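Local coordinates for nucleoprotein (Human coronavirus NL63, PDB 5EPW) that probably packages the viral RNA genome into a helical ribonucleocapsid, the chain here being its C-terminal dimerization domain, at residues Q66-L70 and N106-F112; P30-V36 and L54-D60. All coordinates share one frame; numbering follows the deposited sequence.

Interaction 1. Residues Q66-L70 and N106-F112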
loop_
_atom_site.group_PDB
_atom_site.type_symbol
_atom_site.label_atom_id
_atom_site.label_comp_id
_atom_site.label_asym_id
_atom_site.label_seq_id
_atom_site.Cartn_x
_atom_site.Cartn_y
_atom_site.Cartn_z
ATOM N N GLN B 66 -7.416 10.412 -9.518
ATOM C CA GLN B 66 -7.209 9.463 -10.646
ATOM C C GLN B 66 -6.113 8.444 -10.216
ATOM O O GLN B 66 -6.268 7.255 -10.500
ATOM C CB GLN B 66 -6.823 10.128 -11.964
ATOM C CG GLN B 66 -6.675 9.184 -13.118
ATOM C CD GLN B 66 -6.806 9.874 -14.419
ATOM O OE1 GLN B 66 -6.191 10.934 -14.601
ATOM N NE2 GLN B 66 -7.386 9.201 -15.358
ATOM N N LEU B 67 -5.109 8.921 -9.519
ATOM C CA LEU B 67 -3.992 8.029 -9.065
ATOM C C LEU B 67 -4.544 7.051 -8.089
ATOM O O LEU B 67 -4.145 5.830 -8.062
ATOM C CB LEU B 67 -2.866 8.874 -8.512
ATOM C CG LEU B 67 -2.192 9.714 -9.564
ATOM C CD1 LEU B 67 -1.429 10.799 -8.939
ATOM C CD2 LEU B 67 -1.298 8.884 -10.437
ATOM N N ALA B 68 -5.413 7.489 -7.173
ATOM C CA ALA B 68 -5.991 6.618 -6.177
ATOM C C ALA B 68 -6.750 5.421 -6.720
ATOM O O ALA B 68 -6.987 4.400 -6.024
ATOM C CB ALA B 68 -6.821 7.406 -5.168
ATOM N N GLU B 69 -7.234 5.565 -7.959
ATOM C CA GLU B 69 -7.918 4.413 -8.556
ATOM C C GLU B 69 -7.012 3.162 -8.681
ATOM O O GLU B 69 -7.563 2.011 -8.804
ATOM C CB GLU B 69 -8.401 4.764 -9.979
ATOM C CG GLU B 69 -9.513 5.833 -9.940
ATOM C CD GLU B 69 -10.761 5.395 -9.388
ATOM O OE1 GLU B 69 -11.388 4.534 -10.005
ATOM O OE2 GLU B 69 -11.082 5.668 -8.227
ATOM N N LEU B 70 -5.699 3.369 -8.656
ATOM C CA LEU B 70 -4.668 2.329 -8.868
ATOM C C LEU B 70 -3.804 2.080 -7.590
ATOM O O LEU B 70 -2.741 1.506 -7.671
ATOM C CB LEU B 70 -3.792 2.569 -10.045
ATOM C CG LEU B 70 -4.515 2.522 -11.396
ATOM C CD1 LEU B 70 -3.557 2.732 -12.483
ATOM C CD2 LEU B 70 -5.406 1.273 -11.599
ATOM N N ASN B 106 -6.597 0.153 -19.393
ATOM C CA ASN B 106 -7.132 0.846 -18.281
ATOM C C ASN B 106 -6.843 2.315 -18.494
ATOM O O ASN B 106 -5.746 2.736 -18.705
ATOM C CB ASN B 106 -6.466 0.342 -16.982
ATOM C CG ASN B 106 -7.066 1.011 -15.766
ATOM O OD1 ASN B 106 -6.924 2.230 -15.646
ATOM N ND2 ASN B 106 -7.575 0.242 -14.837
ATOM N N LYS B 107 -7.931 3.128 -18.362
ATOM C CA LYS B 107 -7.791 4.519 -18.680
ATOM C C LYS B 107 -7.040 5.349 -17.651
ATOM O O LYS B 107 -6.647 6.423 -17.889
ATOM C CB LYS B 107 -9.206 5.146 -18.863
ATOM C CG LYS B 107 -9.915 4.779 -20.173
ATOM C CD LYS B 107 -11.342 5.426 -20.215
ATOM C CE LYS B 107 -12.395 4.531 -20.830
ATOM N NZ LYS B 107 -11.872 3.673 -21.897
ATOM N N ASN B 108 -6.831 4.758 -16.489
ATOM C CA ASN B 108 -6.120 5.435 -15.407
ATOM C C ASN B 108 -4.653 5.091 -15.378
ATOM O O ASN B 108 -3.881 5.763 -14.712
ATOM C CB ASN B 108 -6.794 5.042 -14.112
ATOM C CG ASN B 108 -8.246 5.447 -14.063
ATOM O OD1 ASN B 108 -8.623 6.573 -14.482
ATOM N ND2 ASN B 108 -9.089 4.591 -13.554
ATOM N N LEU B 109 -4.248 4.120 -16.150
ATOM C CA LEU B 109 -2.871 3.643 -16.141
ATOM C C LEU B 109 -1.863 4.699 -16.661
ATOM O O LEU B 109 -0.768 4.966 -16.148
ATOM C CB LEU B 109 -2.749 2.288 -16.896
ATOM C CG LEU B 109 -1.423 1.608 -16.987
ATOM C CD1 LEU B 109 -0.846 1.250 -15.598
ATOM C CD2 LEU B 109 -1.615 0.368 -17.819
ATOM N N PRO B 110 -2.177 5.435 -17.777
ATOM C CA PRO B 110 -1.184 6.366 -18.229
ATOM C C PRO B 110 -0.813 7.489 -17.226
ATOM O O PRO B 110 0.342 7.865 -17.153
ATOM C CB PRO B 110 -1.826 7.008 -19.486
ATOM C CG PRO B 110 -2.773 5.973 -19.903
ATOM C CD PRO B 110 -3.321 5.257 -18.724
ATOM N N LYS B 111 -1.812 7.991 -16.488
ATOM C CA LYS B 111 -1.538 8.985 -15.434
ATOM C C LYS B 111 -0.598 8.412 -14.346
ATOM O O LYS B 111 0.296 9.104 -13.896
ATOM C CB LYS B 111 -2.864 9.333 -14.811
ATOM C CG LYS B 111 -2.809 10.352 -13.621
ATOM C CD LYS B 111 -2.227 11.661 -14.043
ATOM C CE LYS B 111 -2.327 12.762 -12.975
ATOM N NZ LYS B 111 -1.763 14.030 -13.540
ATOM N N PHE B 112 -0.896 7.161 -13.978
ATOM C CA PHE B 112 0.006 6.492 -12.935
ATOM C C PHE B 112 1.457 6.428 -13.442
ATOM O O PHE B 112 2.402 6.778 -12.791
ATOM C CB PHE B 112 -0.588 5.210 -12.560
ATOM C CG PHE B 112 0.064 4.565 -11.360
ATOM C CD1 PHE B 112 1.232 3.853 -11.498
ATOM C CD2 PHE B 112 -0.525 4.722 -10.153
ATOM C CE1 PHE B 112 1.805 3.258 -10.367
ATOM C CE2 PHE B 112 -0.003 4.125 -8.998
ATOM C CZ PHE B 112 1.183 3.429 -9.115
HETATM O O HOH W 1 -3.869 6.515 -11.969
HETATM O O HOH W 2 -11.997 4.757 -12.623
#
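Gln66 and Asn108 meet through their amides, whose planes stand 72° apart. With CG anti to the backbone N (chi1 -177°) and an extended chain, Gln66 reaches off helix 64-68 across the turn opposite. Beyond CB, its CG lies 3.5 Å from Asn108 OD1; CD passes near Lys111 CB, and OE1 rests 3.6 Å from Lys111 CG. The remaining branch, NE2, donates to Asn108 OD1 at 3.0 Å in an almost straight bond (171°), in the carbonyl plane and on a lone pair. An amide suits Asn108 because its other branch is a donor: ND2 lies over the Glu69 CB and CG methylenes and gives a hydrogen bond to a water that Glu69 OE1 also holds. A second water donates to Gln66 O and Asn108 O, linking the two backbones. Deeper in, Leu70 CD1 rests against Asn108 O and Leu109 CA (both 3.8 Å) and Phe112 CB (3.9 Å). Leu67 CD2 packs 3.7 Å from Phe112 CA and against the aliphatic part of Lys111, so branched leucines fill the apolar side. Trp26 NE1 and Tyr96 OH of the second subunit donate to Glu69 O and Leu70 O. Asn106 OD1 accepts from Asn108 N at 2.7 Å, a capping bond that closes the type I turn leading into helix 109-115; this turn packs against helix 64-68 and the residues after it, forming part of the dimer interface.

Interaction 2. Residues P30-V36 and L54-D60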
loop_
_atom_site.group_PDB
_atom_site.type_symbol
_atom_site.label_atom_id
_atom_site.label_comp_id
_atom_site.label_asym_id
_atom_site.label_seq_id
_atom_site.Cartn_x
_atom_site.Cartn_y
_atom_site.Cartn_z
ATOM N N PRO B 30 -0.700 13.567 3.520
ATOM C CA PRO B 30 -0.097 14.867 3.150
ATOM C C PRO B 30 -1.083 15.816 2.452
ATOM O O PRO B 30 -1.905 15.387 1.654
ATOM C CB PRO B 30 1.049 14.441 2.226
ATOM C CG PRO B 30 0.427 13.280 1.534
ATOM C CD PRO B 30 -0.252 12.486 2.624
ATOM N N THR B 31 -0.881 17.132 2.708
ATOM C CA THR B 31 -1.662 18.253 2.169
ATOM C C THR B 31 -0.698 19.399 1.922
ATOM O O THR B 31 0.436 19.299 2.246
ATOM C CB THR B 31 -2.708 18.725 3.175
ATOM O OG1 THR B 31 -2.056 19.186 4.317
ATOM C CG2 THR B 31 -3.659 17.601 3.573
ATOM N N ARG B 32 -1.160 20.506 1.345
ATOM C CA ARG B 32 -0.279 21.654 1.137
ATOM C C ARG B 32 0.322 22.146 2.440
ATOM O O ARG B 32 1.505 22.489 2.526
ATOM C CB ARG B 32 -1.067 22.794 0.480
ATOM C CG ARG B 32 -0.299 24.103 0.513
ATOM C CD ARG B 32 0.271 24.504 -0.787
ATOM N NE ARG B 32 -0.573 25.485 -1.464
ATOM C CZ ARG B 32 -0.620 25.631 -2.792
ATOM N NH1 ARG B 32 0.120 24.861 -3.591
ATOM N NH2 ARG B 32 -1.435 26.541 -3.337
ATOM N N GLU B 33 -0.484 22.112 3.509
ATOM C CA GLU B 33 -0.098 22.528 4.874
ATOM C C GLU B 33 1.031 21.682 5.450
ATOM O O GLU B 33 1.940 22.149 6.095
ATOM C CB GLU B 33 -1.327 22.459 5.798
ATOM C CG GLU B 33 -2.635 23.037 5.220
ATOM C CD GLU B 33 -3.444 22.091 4.347
ATOM O OE1 GLU B 33 -3.499 22.346 3.155
ATOM O OE2 GLU B 33 -4.069 21.123 4.854
ATOM N N GLU B 34 0.966 20.349 5.209
ATOM C CA GLU B 34 1.996 19.424 5.697
ATOM C C GLU B 34 2.196 18.414 4.541
ATOM O O GLU B 34 1.470 17.411 4.362
ATOM C CB GLU B 34 1.533 18.673 6.925
ATOM C CG GLU B 34 1.481 19.539 8.210
ATOM C CD GLU B 34 1.279 18.676 9.441
ATOM O OE1 GLU B 34 0.168 18.176 9.546
ATOM O OE2 GLU B 34 2.237 18.489 10.248
ATOM N N ASN B 35 3.173 18.758 3.725
ATOM C CA ASN B 35 3.277 18.130 2.402
ATOM C C ASN B 35 4.055 16.787 2.417
ATOM O O ASN B 35 4.355 16.237 3.476
ATOM C CB ASN B 35 3.796 19.146 1.406
ATOM C CG ASN B 35 5.263 19.476 1.620
ATOM O OD1 ASN B 35 6.071 18.719 2.240
ATOM N ND2 ASN B 35 5.634 20.700 1.122
ATOM N N VAL B 36 4.307 16.273 1.227
ATOM C CA VAL B 36 4.929 14.976 1.119
ATOM C C VAL B 36 6.356 14.938 1.730
ATOM O O VAL B 36 6.775 13.942 2.299
ATOM C CB VAL B 36 4.918 14.483 -0.353
ATOM C CG1 VAL B 36 5.772 13.247 -0.573
ATOM C CG2 VAL B 36 3.501 14.268 -0.773
ATOM N N LEU B 54 2.151 16.939 -6.993
ATOM C CA LEU B 54 1.794 15.921 -6.004
ATOM C C LEU B 54 2.599 16.086 -4.746
ATOM O O LEU B 54 2.084 15.847 -3.591
ATOM C CB LEU B 54 1.955 14.547 -6.590
ATOM C CG LEU B 54 0.779 13.950 -7.288
ATOM C CD1 LEU B 54 -0.371 13.505 -6.423
ATOM C CD2 LEU B 54 0.271 14.810 -8.432
ATOM N N VAL B 55 3.874 16.351 -4.839
ATOM C CA VAL B 55 4.726 16.562 -3.698
ATOM C C VAL B 55 4.251 17.768 -2.832
ATOM O O VAL B 55 4.180 17.700 -1.605
ATOM C CB VAL B 55 6.238 16.683 -4.086
ATOM C CG1 VAL B 55 7.017 17.180 -2.906
ATOM C CG2 VAL B 55 6.731 15.331 -4.656
ATOM N N GLN B 56 3.943 18.865 -3.527
ATOM C CA GLN B 56 3.498 20.115 -2.887
ATOM C C GLN B 56 2.158 20.039 -2.198
ATOM O O GLN B 56 1.939 20.660 -1.175
ATOM C CB GLN B 56 3.386 21.198 -4.002
ATOM C CG GLN B 56 2.859 22.540 -3.561
ATOM C CD GLN B 56 3.072 23.632 -4.584
ATOM O OE1 GLN B 56 3.951 24.435 -4.423
ATOM N NE2 GLN B 56 2.234 23.698 -5.580
ATOM N N ASN B 57 1.236 19.309 -2.813
ATOM C CA ASN B 57 -0.195 19.350 -2.451
ATOM C C ASN B 57 -0.728 18.011 -1.873
ATOM O O ASN B 57 -1.783 17.958 -1.313
ATOM C CB ASN B 57 -1.028 19.797 -3.627
ATOM C CG ASN B 57 -0.755 21.243 -3.976
ATOM O OD1 ASN B 57 -0.967 22.109 -3.136
ATOM N ND2 ASN B 57 -0.180 21.491 -5.137
ATOM N N GLY B 58 0.119 16.959 -1.931
ATOM C CA GLY B 58 -0.304 15.660 -1.395
ATOM C C GLY B 58 -1.642 15.217 -1.957
ATOM O O GLY B 58 -1.896 15.248 -3.225
ATOM N N VAL B 59 -2.509 14.663 -1.085
ATOM C CA VAL B 59 -3.839 14.187 -1.518
ATOM C C VAL B 59 -4.770 15.280 -2.063
ATOM O O VAL B 59 -5.768 14.968 -2.671
ATOM C CB VAL B 59 -4.515 13.351 -0.428
ATOM C CG1 VAL B 59 -3.598 12.159 0.017
ATOM C CG2 VAL B 59 -5.019 14.224 0.729
ATOM N N ASP B 60 -4.416 16.530 -1.831
ATOM C CA ASP B 60 -5.194 17.665 -2.376
ATOM C C ASP B 60 -4.765 18.056 -3.750
ATOM O O ASP B 60 -5.373 18.976 -4.424
ATOM C CB ASP B 60 -5.156 18.802 -1.387
ATOM C CG ASP B 60 -5.952 18.482 -0.103
ATOM O OD1 ASP B 60 -6.738 17.532 -0.052
ATOM O OD2 ASP B 60 -5.613 19.120 0.843
HETATM O O HOH W 3 -3.918 21.125 0.637
HETATM O O HOH W 4 3.300 22.452 0.355
#
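Arg32 lies alongside Asn57, the two side chains pointing the same way, and the chain of Gln56 runs in that direction too. A bend at chi2 (106°) sets Arg32 CD 3.6 Å from Asn57 OD1, and a further bend at chi3 carries the guanidinium along the same amide, their planes 52° apart. NH1 comes within 3.0 Å of Asn57 OD1, but at too poor an angle for a hydrogen bond. Beneath it the backbones pack closely: Arg32 CA makes a C-H...O contact with Gln56 O, and water bridges Arg32 O, Gln56 O and Asn35 ND2. Two direct bonds fasten the segments, Val59 N to Pro30 O at 2.9 Å and Val36 N to Val55 O at 3.2 Å. The second joins two helix ends, since Asn35 is the N-cap of helix 36-39 and Val55 O belongs to the last turn of helix 52-57, within the coronavirus nucleocapsid C-terminal domain. Gly58 leaves that helix with positive phi (52°), which favours glycine, and its CA makes a C-H...O contact with Pro30 O. The flat, compact ring of Pro30 packs on this bare backbone, CG 3.8 Å from Gly58 CA. Val36 and Val59 supply compact apolar surface; Phe79 of the second subunit packs on Val36, and Ala75 of that subunit on both Pro30 and Val59. Toward the outer rim, Asp60 OD2 touches Thr31 CG2 at 3.7 Å and accepts from a water that takes the Arg32 N-H and, in one of two Glu33 conformers, also donates to Glu33 OE1.

Along the chain interaction 2 closes before interaction 1 opens, and their centres lie about 19 Å apart. The link between them is direct: helix 52-57, which carries the 54-60 side of interaction 2, is followed by helix 64-68, which carries the 66-70 side of interaction 1, and Leu54 CD1 packs 3.8 Å from Leu67 CD1. Strands 82-88 and 91-103, an antiparallel pair, fall between the two segments of interaction 1, so that contact brings the chain after the hairpin back to the helical part. Both contacts also touch the second subunit, consistent with a dimerization domain in which the fold of each chain and the pairing of chains are built together.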